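Local coordinates for putative branched-chain amino acid ABC transporter, periplasmic branched-chain amino acid-binding protein (Pseudomonas protegens Pf-5, PDB 4RU0), which probably binds a branched-chain amino acid or related solute in the periplasm and hands it to an ABC importer, at residues Pro260-Ser272 with Ala281-Pro293. Residues are numbered along the deposited sequence; the frame is centred on the assembly and turned at random.
With P3G (3,6,9,12,15-pentaoxaheptadecane), chain C.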
loop_
_atom_site.group_PDB
_atom_site.type_symbol
_atom_site.label_atom_id
_atom_site.label_comp_id
_atom_site.label_asym_id
_atom_site.label_seq_id
_atom_site.Cartn_x
_atom_site.Cartn_y
_atom_site.Cartn_z
ATOM N N PRO A 260 -16.271 17.146 13.949
ATOM C CA PRO A 260 -16.463 15.772 14.439
ATOM C C PRO A 260 -15.483 14.795 13.801
ATOM O O PRO A 260 -15.432 14.625 12.584
ATOM C CB PRO A 260 -17.916 15.449 14.055
ATOM C CG PRO A 260 -18.270 16.422 12.984
ATOM C CD PRO A 260 -17.434 17.647 13.195
ATOM N N VAL A 261 -14.706 14.145 14.653
ATOM C CA VAL A 261 -13.575 13.342 14.227
ATOM C C VAL A 261 -14.010 12.090 13.465
ATOM O O VAL A 261 -13.257 11.555 12.647
ATOM C CB VAL A 261 -12.708 12.961 15.455
ATOM C CG1 VAL A 261 -11.581 12.023 15.072
ATOM C CG2 VAL A 261 -12.152 14.229 16.091
ATOM N N ASP A 262 -15.233 11.631 13.707
ATOM C CA ASP A 262 -15.714 10.448 12.997
ATOM C C ASP A 262 -16.302 10.824 11.634
ATOM O O ASP A 262 -16.899 9.993 10.951
ATOM C CB ASP A 262 -16.739 9.682 13.844
ATOM C CG ASP A 262 -18.002 10.476 14.099
ATOM O OD1 ASP A 262 -17.959 11.722 14.029
ATOM O OD2 ASP A 262 -19.041 9.844 14.374
ATOM N N HIS A 263 -16.123 12.084 11.245
ATOM C CA HIS A 263 -16.415 12.515 9.882
ATOM C C HIS A 263 -15.108 12.693 9.129
ATOM O O HIS A 263 -15.095 13.228 8.018
ATOM C CB HIS A 263 -17.206 13.826 9.856
ATOM C CG HIS A 263 -18.584 13.718 10.438
ATOM N ND1 HIS A 263 -19.519 14.727 10.311
ATOM C CD2 HIS A 263 -19.182 12.738 11.148
ATOM C CE1 HIS A 263 -20.637 14.367 10.921
ATOM N NE2 HIS A 263 -20.456 13.162 11.437
ATOM N N ILE A 264 -14.010 12.267 9.752
ATOM C CA ILE A 264 -12.689 12.355 9.135
ATOM C C ILE A 264 -12.226 10.973 8.690
ATOM O O ILE A 264 -12.214 10.038 9.485
ATOM C CB ILE A 264 -11.634 12.947 10.097
ATOM C CG1 ILE A 264 -12.129 14.259 10.716
ATOM C CG2 ILE A 264 -10.299 13.156 9.374
ATOM C CD1 ILE A 264 -11.095 14.949 11.568
ATOM N N ILE A 265 -11.846 10.845 7.422
ATOM C CA ILE A 265 -11.363 9.566 6.914
ATOM C C ILE A 265 -9.932 9.688 6.423
ATOM O O ILE A 265 -9.644 10.415 5.469
ATOM C CB ILE A 265 -12.233 9.028 5.770
ATOM C CG1 ILE A 265 -13.702 8.980 6.192
ATOM C CG2 ILE A 265 -11.751 7.650 5.359
ATOM C CD1 ILE A 265 -14.646 8.565 5.082
ATOM N N GLY A 266 -9.035 8.964 7.075
ATOM C CA GLY A 266 -7.631 9.050 6.740
ATOM C C GLY A 266 -7.225 8.223 5.534
ATOM O O GLY A 266 -7.808 7.171 5.244
ATOM N N ASP A 267 -6.220 8.731 4.825
ATOM C CA ASP A 267 -5.483 7.987 3.813
ATOM C C ASP A 267 -4.953 6.681 4.403
ATOM O O ASP A 267 -4.849 6.542 5.625
ATOM C CB ASP A 267 -4.326 8.840 3.295
ATOM C CG ASP A 267 -3.731 8.307 2.022
ATOM O OD1 ASP A 267 -2.837 7.438 2.097
ATOM O OD2 ASP A 267 -4.150 8.776 0.942
ATOM N N ILE A 268 -4.598 5.726 3.553
ATOM C CA ILE A 268 -4.040 4.474 4.059
ATOM C C ILE A 268 -2.704 4.728 4.756
ATOM O O ILE A 268 -2.299 3.970 5.629
ATOM C CB ILE A 268 -3.858 3.427 2.945
ATOM C CG1 ILE A 268 -2.844 3.901 1.903
ATOM C CG2 ILE A 268 -5.202 3.108 2.293
ATOM C CD1 ILE A 268 -2.396 2.810 0.964
ATOM N N TRP A 269 -2.040 5.820 4.398
ATOM C CA TRP A 269 -0.789 6.195 5.048
ATOM C C TRP A 269 -1.035 7.128 6.229
ATOM O O TRP A 269 -0.136 7.829 6.685
ATOM C CB TRP A 269 0.163 6.826 4.030
ATOM C CG TRP A 269 0.459 5.863 2.938
ATOM C CD1 TRP A 269 -0.010 5.904 1.665
ATOM C CD2 TRP A 269 1.248 4.675 3.041
ATOM N NE1 TRP A 269 0.456 4.825 0.956
ATOM C CE2 TRP A 269 1.231 4.055 1.781
ATOM C CE3 TRP A 269 1.980 4.083 4.076
ATOM C CZ2 TRP A 269 1.913 2.866 1.523
ATOM C CZ3 TRP A 269 2.656 2.903 3.821
ATOM C CH2 TRP A 269 2.619 2.308 2.555
ATOM N N ALA A 270 -2.269 7.121 6.716
ATOM C CA ALA A 270 -2.622 7.818 7.946
ATOM C C ALA A 270 -3.535 6.920 8.767
ATOM O O ALA A 270 -4.414 7.395 9.473
ATOM C CB ALA A 270 -3.299 9.155 7.642
ATOM N N SER A 271 -3.313 5.616 8.662
ATOM C CA SER A 271 -4.235 4.631 9.208
ATOM C C SER A 271 -3.641 3.790 10.332
ATOM O O SER A 271 -4.222 2.779 10.719
ATOM C CB SER A 271 -4.721 3.701 8.095
ATOM O OG SER A 271 -3.631 3.007 7.515
ATOM N N SER A 272 -2.493 4.204 10.858
ATOM C CA SER A 272 -1.844 3.449 11.921
ATOM C C SER A 272 -2.190 3.957 13.317
ATOM O O SER A 272 -2.625 5.089 13.486
ATOM C CB SER A 272 -0.328 3.477 11.750
ATOM O OG SER A 272 0.289 3.159 12.984
ATOM N N ALA A 281 -7.252 11.297 23.314
ATOM C CA ALA A 281 -8.686 11.032 23.243
ATOM C C ALA A 281 -9.404 11.901 22.214
ATOM O O ALA A 281 -10.566 11.652 21.895
ATOM C CB ALA A 281 -9.318 11.219 24.615
ATOM N N ALA A 282 -8.722 12.914 21.693
ATOM C CA ALA A 282 -9.289 13.728 20.617
ATOM C C ALA A 282 -9.481 12.923 19.329
ATOM O O ALA A 282 -10.195 13.351 18.423
ATOM C CB ALA A 282 -8.407 14.939 20.345
ATOM N N ALA A 283 -8.842 11.757 19.253
ATOM C CA ALA A 283 -8.883 10.940 18.045
ATOM C C ALA A 283 -9.954 9.850 18.093
ATOM O O ALA A 283 -10.063 9.049 17.168
ATOM C CB ALA A 283 -7.516 10.315 17.793
ATOM N N LYS A 284 -10.739 9.814 19.163
ATOM C CA LYS A 284 -11.806 8.821 19.282
ATOM C C LYS A 284 -12.833 8.970 18.164
ATOM O O LYS A 284 -13.395 10.044 17.968
ATOM C CB LYS A 284 -12.507 8.935 20.640
ATOM C CG LYS A 284 -11.674 8.479 21.825
ATOM C CD LYS A 284 -12.473 8.591 23.116
ATOM C CE LYS A 284 -11.743 7.951 24.288
ATOM N NZ LYS A 284 -11.553 6.486 24.092
ATOM N N GLY A 285 -13.072 7.889 17.428
ATOM C CA GLY A 285 -14.047 7.913 16.351
ATOM C C GLY A 285 -13.434 8.054 14.967
ATOM O O GLY A 285 -14.096 7.791 13.960
ATOM N N TYR A 286 -12.172 8.470 14.924
ATOM C CA TYR A 286 -11.419 8.645 13.681
ATOM C C TYR A 286 -11.524 7.454 12.737
ATOM O O TYR A 286 -11.339 6.310 13.150
ATOM C CB TYR A 286 -9.953 8.915 14.017
ATOM C CG TYR A 286 -9.016 9.040 12.837
ATOM C CD1 TYR A 286 -8.989 10.194 12.061
ATOM C CD2 TYR A 286 -8.137 8.018 12.517
ATOM C CE1 TYR A 286 -8.121 10.315 10.987
ATOM C CE2 TYR A 286 -7.263 8.131 11.451
ATOM C CZ TYR A 286 -7.258 9.278 10.691
ATOM O OH TYR A 286 -6.385 9.389 9.633
ATOM N N LEU A 287 -11.840 7.729 11.474
ATOM C CA LEU A 287 -11.889 6.686 10.453
ATOM C C LEU A 287 -10.602 6.658 9.626
ATOM O O LEU A 287 -9.915 7.677 9.491
ATOM C CB LEU A 287 -13.084 6.891 9.524
ATOM C CG LEU A 287 -14.463 6.971 10.179
ATOM C CD1 LEU A 287 -15.559 7.046 9.126
ATOM C CD2 LEU A 287 -14.671 5.789 11.100
ATOM N N ALA A 288 -10.282 5.496 9.062
ATOM C CA ALA A 288 -9.138 5.389 8.160
ATOM C C ALA A 288 -9.338 4.277 7.141
ATOM O O ALA A 288 -9.957 3.256 7.441
ATOM C CB ALA A 288 -7.861 5.159 8.948
ATOM N N LEU A 289 -8.824 4.489 5.931
ATOM C CA LEU A 289 -8.843 3.463 4.895
ATOM C C LEU A 289 -7.633 2.546 5.049
ATOM O O LEU A 289 -6.571 2.980 5.495
ATOM C CB LEU A 289 -8.852 4.101 3.499
ATOM C CG LEU A 289 -10.038 4.998 3.143
ATOM C CD1 LEU A 289 -9.726 5.844 1.912
ATOM C CD2 LEU A 289 -11.285 4.175 2.912
ATOM N N THR A 290 -7.786 1.281 4.677
ATOM C CA THR A 290 -6.664 0.345 4.726
ATOM C C THR A 290 -6.821 -0.783 3.714
ATOM O O THR A 290 -7.930 -1.273 3.491
ATOM C CB THR A 290 -6.496 -0.273 6.133
ATOM O OG1 THR A 290 -5.409 -1.207 6.125
ATOM C CG2 THR A 290 -7.763 -0.995 6.560
ATOM N N PRO A 291 -5.710 -1.182 3.079
ATOM C CA PRO A 291 -5.696 -2.367 2.224
ATOM C C PRO A 291 -5.221 -3.595 2.996
ATOM O O PRO A 291 -5.233 -4.704 2.460
ATOM C CB PRO A 291 -4.706 -1.985 1.127
ATOM C CG PRO A 291 -3.709 -1.147 1.848
ATOM C CD PRO A 291 -4.459 -0.417 2.958
ATOM N N TYR A 292 -4.778 -3.379 4.223
ATOM C CA TYR A 292 -4.367 -4.455 5.110
ATOM C C TYR A 292 -4.738 -4.189 6.571
ATOM O O TYR A 292 -3.895 -3.796 7.356
ATOM C CB TYR A 292 -2.870 -4.733 4.974
ATOM C CG TYR A 292 -2.039 -3.543 4.565
ATOM C CD1 TYR A 292 -1.808 -2.514 5.440
ATOM C CD2 TYR A 292 -1.474 -3.465 3.308
ATOM C CE1 TYR A 292 -1.045 -1.436 5.085
ATOM C CE2 TYR A 292 -0.719 -2.386 2.943
ATOM C CZ TYR A 292 -0.508 -1.372 3.839
ATOM O OH TYR A 292 0.241 -0.284 3.495
ATOM N N PRO A 293 -5.996 -4.407 6.921
ATOM C CA PRO A 293 -6.552 -4.063 8.239
ATOM C C PRO A 293 -5.797 -4.677 9.416
ATOM O O PRO A 293 -5.330 -5.818 9.337
ATOM C CB PRO A 293 -7.976 -4.626 8.177
ATOM C CG PRO A 293 -7.930 -5.676 7.116
ATOM C CD PRO A 293 -6.962 -5.151 6.097
HETATM O O3 P3G C . 6.881 1.509 4.791
HETATM C C7 P3G C . 6.498 1.706 3.441
HETATM C C8 P3G C . 7.112 2.999 2.936
HETATM O O4 P3G C . 6.306 3.500 1.879
HETATM C C9 P3G C . 6.206 4.912 1.920
HETATM C C10 P3G C . 4.763 5.281 1.664
HETATM O O5 P3G C . 4.714 6.542 1.020
HETATM C C11 P3G C . 3.808 7.417 1.662
HETATM C C12 P3G C . 4.024 8.824 1.140
HETATM O O6 P3G C . 4.183 9.711 2.232
HETATM C C13 P3G C . 4.715 10.953 1.831
HETATM C C14 P3G C . 6.187 10.978 2.153
HETATM O O7 P3G C . 6.802 12.044 1.447
#
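Backbone ladder bonds join I264 and G266 to L287 and L289, pairing 264-266 with 287-290 as parallel neighbours of a beta-alpha-beta unit. L287 N bonds to I264 O, G266 N to L287 O (2.9 Å), and G266 O accepts L289 N at 173°. A side-chain hydrogen bond ties the turn before strand 287-290 to the loop after strand 264-266: with CG anti to the backbone N (chi1 177°), the Y286 ring runs alongside the strand, and its OH donates to A270 O, which lies in the ring plane at 2.8 Å from OH. That hydroxyl also sits 3.2 Å from G266 CA, where a side chain would collide with it.

Apolar contacts form on both faces. I265 CG2 meets L289 CG at 3.9 Å on the face that helix 157-172 covers, while A288 CB packs on S271 CB (3.6 Å) on the other. Beyond the strands, I268 CG2 abuts P291 CD.

At the ligand pocket, Y292 OH approaches W269 CH2 obliquely (3.6 Å), and P3G C10 lies over one indole face. Replacing W269 by an alanine would remove the indole, which is likely to uncover the ligand at C10 and leave G135 O without its NE1 donor. Polar strand pairing thus sets the framework, and the loop after strand 264-266 carries W269, whose indole offers an apolar face to ligand carbons.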